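Local coordinates for protein histidine--tRNA ligase (Thermus thermophilus HB27, PDB 4RDX) that attaches L-histidine to tRNA(His) in an ATP-dependent reaction that releases AMP and diphosphate, working as a homodimeric class II aminoacyl-tRNA synthetase, at residues A[78-83]-A[111-116]; A[9-14]-A[123-128]. All coordinates share one frame; numbering follows the deposited sequence.

Contact 1 of 2, residues A[78-83]-A[111-116]. With AMP (adenosine monophosphate), chain C; nucleotides of chain B.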
loop_
_atom_site.group_PDB
_atom_site.type_symbol
_atom_site.label_atom_id
_atom_site.label_comp_id
_atom_site.label_asym_id
_atom_site.label_seq_id
_atom_site.Cartn_x
_atom_site.Cartn_y
_atom_site.Cartn_z
ATOM N N LEU A 78 20.007 -8.937 5.965
ATOM C CA LEU A 78 18.602 -8.575 5.881
ATOM C C LEU A 78 17.906 -9.467 4.871
ATOM O O LEU A 78 18.536 -10.013 3.961
ATOM C CB LEU A 78 18.449 -7.114 5.463
ATOM C CG LEU A 78 19.205 -6.085 6.305
ATOM C CD1 LEU A 78 19.040 -4.693 5.718
ATOM C CD2 LEU A 78 18.728 -6.122 7.748
ATOM N N THR A 79 16.598 -9.606 5.035
ATOM C CA THR A 79 15.793 -10.403 4.129
ATOM C C THR A 79 14.530 -9.651 3.738
ATOM O O THR A 79 13.800 -9.141 4.600
ATOM C CB THR A 79 15.417 -11.764 4.749
ATOM O OG1 THR A 79 16.571 -12.613 4.778
ATOM C CG2 THR A 79 14.332 -12.443 3.935
ATOM N N LEU A 80 14.307 -9.560 2.430
ATOM C CA LEU A 80 13.046 -9.085 1.892
ATOM C C LEU A 80 11.950 -10.051 2.322
ATOM O O LEU A 80 12.034 -11.255 2.070
ATOM C CB LEU A 80 13.116 -8.994 0.366
ATOM C CG LEU A 80 13.246 -7.596 -0.243
ATOM C CD1 LEU A 80 14.386 -6.817 0.398
ATOM C CD2 LEU A 80 13.440 -7.682 -1.747
ATOM N N ARG A 81 10.937 -9.499 2.983
ATOM C CA ARG A 81 9.807 -10.241 3.539
ATOM C C ARG A 81 9.258 -11.304 2.584
ATOM O O ARG A 81 8.744 -10.976 1.516
ATOM C CB ARG A 81 8.702 -9.238 3.893
ATOM C CG ARG A 81 7.716 -9.674 4.960
ATOM C CD ARG A 81 6.750 -8.539 5.281
ATOM N NE ARG A 81 6.135 -7.987 4.075
ATOM C CZ ARG A 81 5.583 -6.779 4.007
ATOM N NH1 ARG A 81 5.570 -5.989 5.074
ATOM N NH2 ARG A 81 5.044 -6.356 2.872
ATOM N N PRO A 82 9.367 -12.587 2.966
ATOM C CA PRO A 82 8.778 -13.670 2.171
ATOM C C PRO A 82 7.401 -14.102 2.681
ATOM O O PRO A 82 6.619 -14.676 1.923
ATOM C CB PRO A 82 9.787 -14.799 2.350
ATOM C CG PRO A 82 10.282 -14.609 3.738
ATOM C CD PRO A 82 10.279 -13.109 4.000
ATOM N N GLU A 83 7.112 -13.817 3.950
ATOM C CA GLU A 83 5.827 -14.161 4.557
ATOM C C GLU A 83 5.397 -13.119 5.588
ATOM O O GLU A 83 6.209 -12.324 6.056
ATOM C CB GLU A 83 5.894 -15.542 5.213
ATOM C CG GLU A 83 7.046 -15.711 6.192
ATOM C CD GLU A 83 6.586 -16.147 7.571
ATOM O OE1 GLU A 83 7.381 -16.791 8.291
ATOM O OE2 GLU A 83 5.431 -15.846 7.936
ATOM N N PRO A 111 3.092 -6.309 -0.029
ATOM C CA PRO A 111 4.030 -7.071 -0.857
ATOM C C PRO A 111 4.821 -8.126 -0.098
ATOM O O PRO A 111 5.267 -7.921 1.031
ATOM C CB PRO A 111 4.976 -5.995 -1.402
ATOM C CG PRO A 111 4.847 -4.857 -0.453
ATOM C CD PRO A 111 3.406 -4.871 -0.048
ATOM N N MET A 112 4.984 -9.264 -0.760
ATOM C CA MET A 112 5.772 -10.382 -0.282
ATOM C C MET A 112 6.706 -10.765 -1.427
ATOM O O MET A 112 6.366 -10.574 -2.603
ATOM C CB MET A 112 4.857 -11.557 0.072
ATOM C CG MET A 112 3.715 -11.213 1.035
ATOM S SD MET A 112 4.276 -10.694 2.671
ATOM C CE MET A 112 2.730 -10.493 3.547
ATOM N N PHE A 113 7.868 -11.315 -1.086
ATOM C CA PHE A 113 8.913 -11.578 -2.065
ATOM C C PHE A 113 9.491 -12.985 -1.937
ATOM O O PHE A 113 9.966 -13.374 -0.868
ATOM C CB PHE A 113 10.035 -10.548 -1.915
ATOM C CG PHE A 113 9.548 -9.129 -1.880
ATOM C CD1 PHE A 113 9.471 -8.384 -3.042
ATOM C CD2 PHE A 113 9.159 -8.543 -0.688
ATOM C CE1 PHE A 113 9.017 -7.081 -3.014
ATOM C CE2 PHE A 113 8.702 -7.243 -0.655
ATOM C CZ PHE A 113 8.631 -6.510 -1.820
ATOM N N ARG A 114 9.450 -13.747 -3.027
ATOM C CA ARG A 114 10.020 -15.094 -3.050
ATOM C C ARG A 114 10.816 -15.328 -4.332
ATOM O O ARG A 114 10.619 -14.634 -5.327
ATOM C CB ARG A 114 8.924 -16.150 -2.863
ATOM C CG ARG A 114 8.322 -16.131 -1.465
ATOM C CD ARG A 114 7.096 -17.015 -1.319
ATOM N NE ARG A 114 6.465 -16.795 -0.019
ATOM C CZ ARG A 114 5.451 -17.508 0.460
ATOM N NH1 ARG A 114 4.940 -18.506 -0.249
ATOM N NH2 ARG A 114 4.949 -17.224 1.655
ATOM N N ALA A 115 11.715 -16.306 -4.306
ATOM C CA ALA A 115 12.693 -16.450 -5.380
ATOM C C ALA A 115 12.500 -17.691 -6.247
ATOM O O ALA A 115 13.446 -18.173 -6.873
ATOM C CB ALA A 115 14.107 -16.416 -4.815
ATOM N N GLU A 116 11.276 -18.204 -6.294
ATOM C CA GLU A 116 10.987 -19.367 -7.126
ATOM C C GLU A 116 10.508 -18.969 -8.517
ATOM O O GLU A 116 9.937 -17.894 -8.707
ATOM C CB GLU A 116 9.974 -20.295 -6.448
ATOM C CG GLU A 116 10.581 -21.188 -5.377
ATOM C CD GLU A 116 10.387 -20.643 -3.977
ATOM O OE1 GLU A 116 9.477 -19.809 -3.782
ATOM O OE2 GLU A 116 11.143 -21.052 -3.069
HETATM P P AMP C . 1.767 -19.396 1.593
HETATM O O1P AMP C . 2.588 -18.332 2.281
HETATM O O2P AMP C . 2.573 -20.304 0.699
HETATM O O3P AMP C . 0.789 -20.098 2.499
HETATM O "O5'" AMP C . 0.853 -18.548 0.605
HETATM C "C5'" AMP C . -0.500 -18.253 0.922
HETATM C "C4'" AMP C . -1.234 -17.743 -0.293
HETATM O "O4'" AMP C . -0.492 -16.633 -0.858
HETATM C "C3'" AMP C . -1.367 -18.741 -1.436
HETATM O "O3'" AMP C . -2.497 -19.583 -1.295
HETATM C "C2'" AMP C . -1.420 -17.854 -2.675
HETATM O "O2'" AMP C . -2.733 -17.355 -2.880
HETATM C "C1'" AMP C . -0.515 -16.692 -2.267
HETATM N N9 AMP C . 0.871 -16.868 -2.742
HETATM C C8 AMP C . 1.835 -17.558 -2.104
HETATM N N7 AMP C . 3.005 -17.530 -2.795
HETATM C C5 AMP C . 2.794 -16.799 -3.907
HETATM C C6 AMP C . 3.602 -16.379 -5.076
HETATM N N6 AMP C . 4.906 -16.728 -5.197
HETATM N N1 AMP C . 2.996 -15.620 -6.018
HETATM C C2 AMP C . 1.703 -15.266 -5.912
HETATM N N3 AMP C . 0.910 -15.612 -4.883
HETATM C C4 AMP C . 1.388 -16.367 -3.868
ATOM P P A B 78 4.084 -25.206 2.840
ATOM O OP1 A B 78 4.272 -26.670 2.676
ATOM O OP2 A B 78 2.766 -24.594 2.531
ATOM O "O5'" A B 78 4.454 -24.812 4.339
ATOM C "C5'" A B 78 5.652 -24.101 4.619
ATOM C "C4'" A B 78 5.386 -22.633 4.845
ATOM O "O4'" A B 78 6.629 -21.888 4.739
ATOM C "C3'" A B 78 4.467 -21.962 3.836
ATOM O "O3'" A B 78 3.093 -22.184 4.104
ATOM C "C2'" A B 78 4.882 -20.500 3.920
ATOM O "O2'" A B 78 4.301 -19.878 5.056
ATOM C "C1'" A B 78 6.387 -20.626 4.155
ATOM N N9 A B 78 7.159 -20.532 2.899
ATOM C C8 A B 78 6.953 -21.212 1.726
ATOM N N7 A B 78 7.808 -20.921 0.778
ATOM C C5 A B 78 8.640 -19.985 1.370
ATOM C C6 A B 78 9.756 -19.280 0.888
ATOM N N6 A B 78 10.238 -19.418 -0.349
ATOM N N1 A B 78 10.365 -18.418 1.733
ATOM C C2 A B 78 9.875 -18.283 2.972
ATOM N N3 A B 78 8.835 -18.889 3.540
ATOM C C4 A B 78 8.255 -19.739 2.675
HETATM O O HOH W 1 12.473 -13.062 0.229
#
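The guanidinium of Arg114 takes Pro82 O at one edge, while over one of its faces lies the adenine of A78 of chain B, a nucleotide of the bound tRNA. The Phe113 ring receives Leu80 CD2 over one face, 4.1 Å above its plane and toward the rim, and Arg81 O at its edge. Phe113 to Glu116 spell the Phe-Arg-x-Glu signature of class II motif 2, whose arginine holds the α-phosphate. Here Arg114 NH2 donates to AMP O1P at 2.7 Å and Arg114 NH1 to AMP O2P in a nearly straight bond (174°). Arg114 NE (2.9 Å) and NH2 (3.1 Å) both grip Pro82 O side-on, from the same face of the carbonyl. Because the chain is extended from CG to NE (chi2 171°, chi3 -172°), the guanidinium meets this oxygen with its NE/NH2 edge, nearly in plane, and is fixed in rotation between carbonyl and phosphate. On the other flank Arg81, bent at chi3, turns its guanidinium edge to Pro111 O, with Met112 SD nearby at 3.6 Å from Arg81 NE. The backbones are tied by Phe113 N to Arg81 O (2.8 Å), and one water donates to both Leu80 O and Phe113 O.

Contact 2 of 2, residues A[9-14]-A[123-128]; sequences RGTKDL and YRQFHQ. With AMP (adenosine monophosphate), chain C; nucleotides of chain B.
Gly10 O is held by two successive backbone amides: Arg124 N at 2.9 Å, in the carbonyl plane and on a lone pair, and Gln125 N at 3.1 Å, in a straighter bond (170°) from above that plane. The paired grip fixes the loop 9-14 on the start of the second strand of motif 2. Gly10 has a positive phi of 96°, and a side chain there would run into Arg124 CG, so a glycine suits the site; Arg124 CB and CG pass alongside Gly10 CA, and CD reaches Arg9 O. Next along, Thr11 CG2 meets Gln125 CB at 3.8 Å, and a water links Lys12 N to Gln125 O. Segment 123-128 also serves the nucleotide: in the turn just before the strand, Tyr123 N donates to AMP N1 and Tyr123 O accepts from AMP N6, both at 2.9 Å, reading the adenine edge through the backbone. Phe126, with CG between the backbone N and carbonyl carbon (chi1 62°), spreads its ring beneath the base, AMP C5 standing 3.4 Å over its centre, while Gln128 NE2 bonds to the ribose O4'. Without the ring, as with an alanine here, the adenine would probably lose the flat support under one face and be freer to tilt about its two edge bonds. On the tRNA side, Arg9 NH1 lies 2.8 Å from OP2 of C70 of chain B. The loop leads into helix 17-35, and strand 125-134 runs beside strand 104-113, with Gln125 OE1 bonded to Ile45 N of the second subunit.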
loop_
_atom_site.group_PDB
_atom_site.type_symbol
_atom_site.label_atom_id
_atom_site.label_comp_id
_atom_site.label_asym_id
_atom_site.label_seq_id
_atom_site.Cartn_x
_atom_site.Cartn_y
_atom_site.Cartn_z
ATOM N N ARG A 9 12.147 -10.125 -14.031
ATOM C CA ARG A 9 11.313 -11.314 -14.127
ATOM C C ARG A 9 10.609 -11.593 -12.807
ATOM O O ARG A 9 11.241 -11.621 -11.752
ATOM C CB ARG A 9 12.156 -12.525 -14.535
ATOM C CG ARG A 9 11.535 -13.860 -14.152
ATOM C CD ARG A 9 11.991 -14.978 -15.076
ATOM N NE ARG A 9 13.429 -15.220 -14.999
ATOM C CZ ARG A 9 14.176 -15.605 -16.030
ATOM N NH1 ARG A 9 13.622 -15.778 -17.222
ATOM N NH2 ARG A 9 15.477 -15.806 -15.870
ATOM N N GLY A 10 9.294 -11.780 -12.864
ATOM C CA GLY A 10 8.526 -12.074 -11.671
ATOM C C GLY A 10 7.884 -10.856 -11.030
ATOM O O GLY A 10 7.217 -10.974 -10.001
ATOM N N THR A 11 8.094 -9.682 -11.624
ATOM C CA THR A 11 7.468 -8.456 -11.131
ATOM C C THR A 11 6.809 -7.676 -12.263
ATOM O O THR A 11 7.328 -7.623 -13.379
ATOM C CB THR A 11 8.476 -7.526 -10.424
ATOM O OG1 THR A 11 9.336 -6.914 -11.395
ATOM C CG2 THR A 11 9.312 -8.294 -9.413
ATOM N N LYS A 12 5.667 -7.065 -11.964
ATOM C CA LYS A 12 4.927 -6.291 -12.952
ATOM C C LYS A 12 4.477 -4.947 -12.389
ATOM O O LYS A 12 4.353 -4.778 -11.176
ATOM C CB LYS A 12 3.705 -7.074 -13.437
ATOM N N ASP A 13 4.237 -3.989 -13.278
ATOM C CA ASP A 13 3.612 -2.739 -12.882
ATOM C C ASP A 13 2.111 -2.982 -12.761
ATOM O O ASP A 13 1.587 -3.966 -13.290
ATOM C CB ASP A 13 3.917 -1.631 -13.891
ATOM C CG ASP A 13 5.393 -1.276 -13.935
ATOM O OD1 ASP A 13 5.886 -0.656 -12.967
ATOM O OD2 ASP A 13 6.064 -1.614 -14.933
ATOM N N LEU A 14 1.418 -2.091 -12.062
ATOM C CA LEU A 14 0.001 -2.286 -11.782
ATOM C C LEU A 14 -0.766 -0.988 -11.989
ATOM O O LEU A 14 -0.480 0.014 -11.335
ATOM C CB LEU A 14 -0.177 -2.763 -10.345
ATOM C CG LEU A 14 -1.189 -3.846 -10.013
ATOM C CD1 LEU A 14 -0.959 -5.075 -10.887
ATOM C CD2 LEU A 14 -1.072 -4.186 -8.533
ATOM N N TYR A 123 4.354 -15.393 -8.588
ATOM C CA TYR A 123 5.295 -14.355 -8.980
ATOM C C TYR A 123 6.411 -14.204 -7.953
ATOM O O TYR A 123 6.417 -14.893 -6.929
ATOM C CB TYR A 123 4.547 -13.036 -9.185
ATOM C CG TYR A 123 3.220 -13.213 -9.891
ATOM C CD1 TYR A 123 3.163 -13.416 -11.259
ATOM C CD2 TYR A 123 2.025 -13.185 -9.188
ATOM C CE1 TYR A 123 1.956 -13.583 -11.909
ATOM C CE2 TYR A 123 0.814 -13.352 -9.832
ATOM C CZ TYR A 123 0.788 -13.550 -11.192
ATOM O OH TYR A 123 -0.413 -13.715 -11.838
ATOM N N ARG A 124 7.361 -13.315 -8.238
ATOM C CA ARG A 124 8.489 -13.098 -7.343
ATOM C C ARG A 124 8.220 -11.933 -6.396
ATOM O O ARG A 124 8.712 -11.911 -5.270
ATOM C CB ARG A 124 9.779 -12.911 -8.135
ATOM C CG ARG A 124 10.215 -14.199 -8.819
ATOM C CD ARG A 124 11.601 -14.107 -9.414
ATOM N NE ARG A 124 12.112 -15.427 -9.769
ATOM C CZ ARG A 124 13.254 -15.628 -10.414
ATOM N NH1 ARG A 124 13.993 -14.590 -10.777
ATOM N NH2 ARG A 124 13.654 -16.861 -10.700
ATOM N N GLN A 125 7.434 -10.969 -6.859
ATOM C CA GLN A 125 6.800 -10.020 -5.955
ATOM C C GLN A 125 5.297 -10.147 -6.100
ATOM O O GLN A 125 4.747 -9.950 -7.185
ATOM C CB GLN A 125 7.228 -8.582 -6.227
ATOM C CG GLN A 125 6.444 -7.582 -5.385
ATOM C CD GLN A 125 6.857 -6.145 -5.631
ATOM O OE1 GLN A 125 8.028 -5.856 -5.882
ATOM N NE2 GLN A 125 5.892 -5.231 -5.568
ATOM N N PHE A 126 4.632 -10.494 -5.006
ATOM C CA PHE A 126 3.187 -10.666 -5.046
ATOM C C PHE A 126 2.572 -9.955 -3.852
ATOM O O PHE A 126 3.294 -9.395 -3.041
ATOM C CB PHE A 126 2.815 -12.153 -5.089
ATOM C CG PHE A 126 3.253 -12.931 -3.880
ATOM C CD1 PHE A 126 4.550 -13.406 -3.767
ATOM C CD2 PHE A 126 2.359 -13.206 -2.865
ATOM C CE1 PHE A 126 4.948 -14.122 -2.653
ATOM C CE2 PHE A 126 2.752 -13.925 -1.752
ATOM C CZ PHE A 126 4.047 -14.385 -1.647
ATOM N N HIS A 127 1.249 -9.949 -3.742
ATOM C CA HIS A 127 0.610 -9.245 -2.635
ATOM C C HIS A 127 -0.263 -10.164 -1.793
ATOM O O HIS A 127 -1.008 -10.994 -2.317
ATOM C CB HIS A 127 -0.172 -8.030 -3.139
ATOM C CG HIS A 127 0.687 -7.009 -3.816
ATOM N ND1 HIS A 127 1.245 -7.214 -5.060
ATOM C CD2 HIS A 127 1.107 -5.786 -3.415
ATOM C CE1 HIS A 127 1.962 -6.159 -5.400
ATOM N NE2 HIS A 127 1.894 -5.276 -4.419
ATOM N N GLN A 128 -0.153 -10.014 -0.478
ATOM C CA GLN A 128 -0.844 -10.904 0.440
ATOM C C GLN A 128 -1.721 -10.148 1.421
ATOM O O GLN A 128 -1.441 -8.996 1.774
ATOM C CB GLN A 128 0.168 -11.749 1.217
ATOM C CG GLN A 128 0.155 -13.227 0.881
ATOM C CD GLN A 128 1.211 -13.994 1.651
ATOM O OE1 GLN A 128 1.757 -13.498 2.638
ATOM N NE2 GLN A 128 1.512 -15.208 1.200
HETATM P P AMP C . 1.767 -19.396 1.593
HETATM O O1P AMP C . 2.588 -18.332 2.281
HETATM O O2P AMP C . 2.573 -20.304 0.699
HETATM O O3P AMP C . 0.789 -20.098 2.499
HETATM O "O5'" AMP C . 0.853 -18.548 0.605
HETATM C "C5'" AMP C . -0.500 -18.253 0.922
HETATM C "C4'" AMP C . -1.234 -17.743 -0.293
HETATM O "O4'" AMP C . -0.492 -16.633 -0.858
HETATM C "C3'" AMP C . -1.367 -18.741 -1.436
HETATM O "O3'" AMP C . -2.497 -19.583 -1.295
HETATM C "C2'" AMP C . -1.420 -17.854 -2.675
HETATM O "O2'" AMP C . -2.733 -17.355 -2.880
HETATM C "C1'" AMP C . -0.515 -16.692 -2.267
HETATM N N9 AMP C . 0.871 -16.868 -2.742
HETATM C C8 AMP C . 1.835 -17.558 -2.104
HETATM N N7 AMP C . 3.005 -17.530 -2.795
HETATM C C5 AMP C . 2.794 -16.799 -3.907
HETATM C C6 AMP C . 3.602 -16.379 -5.076
HETATM N N6 AMP C . 4.906 -16.728 -5.197
HETATM N N1 AMP C . 2.996 -15.620 -6.018
HETATM C C2 AMP C . 1.703 -15.266 -5.912
HETATM N N3 AMP C . 0.910 -15.612 -4.883
HETATM C C4 AMP C . 1.388 -16.367 -3.868
ATOM P P C B 70 11.515 -12.356 -18.583
ATOM O OP1 C B 70 11.111 -11.363 -17.552
ATOM O OP2 C B 70 12.165 -13.628 -18.176
ATOM O "O5'" C B 70 10.227 -12.725 -19.445
ATOM C "C5'" C B 70 9.322 -11.719 -19.873
ATOM C "C4'" C B 70 8.226 -12.285 -20.742
ATOM O "O4'" C B 70 8.802 -12.893 -21.928
ATOM C "C3'" C B 70 7.380 -13.395 -20.136
ATOM O "O3'" C B 70 6.369 -12.915 -19.268
ATOM C "C2'" C B 70 6.834 -14.097 -21.372
ATOM O "O2'" C B 70 5.762 -13.356 -21.936
ATOM C "C1'" C B 70 8.027 -14.007 -22.322
ATOM N N1 C B 70 8.870 -15.224 -22.266
ATOM C C2 C B 70 8.434 -16.387 -22.914
ATOM O O2 C B 70 7.351 -16.377 -23.520
ATOM N N3 C B 70 9.195 -17.503 -22.869
ATOM C C4 C B 70 10.354 -17.483 -22.212
ATOM N N4 C B 70 11.080 -18.603 -22.190
ATOM C C5 C B 70 10.826 -16.316 -21.544
ATOM C C6 C B 70 10.061 -15.220 -21.597
HETATM O O HOH W 2 4.704 -7.430 -8.910
#

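Overall arrangement
Along the chain the segments come in the order 9-14, 78-83, 111-116, 123-128, which nests contact 1 inside the loop closed by contact 2. Their centres lie 11 Å apart, and they meet directly because strands 104-113 and 125-134 are antiparallel neighbours in the large mixed sheet of the class II catalytic domain, forming the motif 2 hairpin. Residues 78-83 leave the separate three-stranded sheet to join the first strand, whereas the N-terminal loop joins the second. Together the two contacts supply part of the pocket of one AMP: contact 1 reaches its phosphate, contact 2 mainly its base and ribose. Both also touch the tRNA and the second subunit, placing the active site beside the dimer interface.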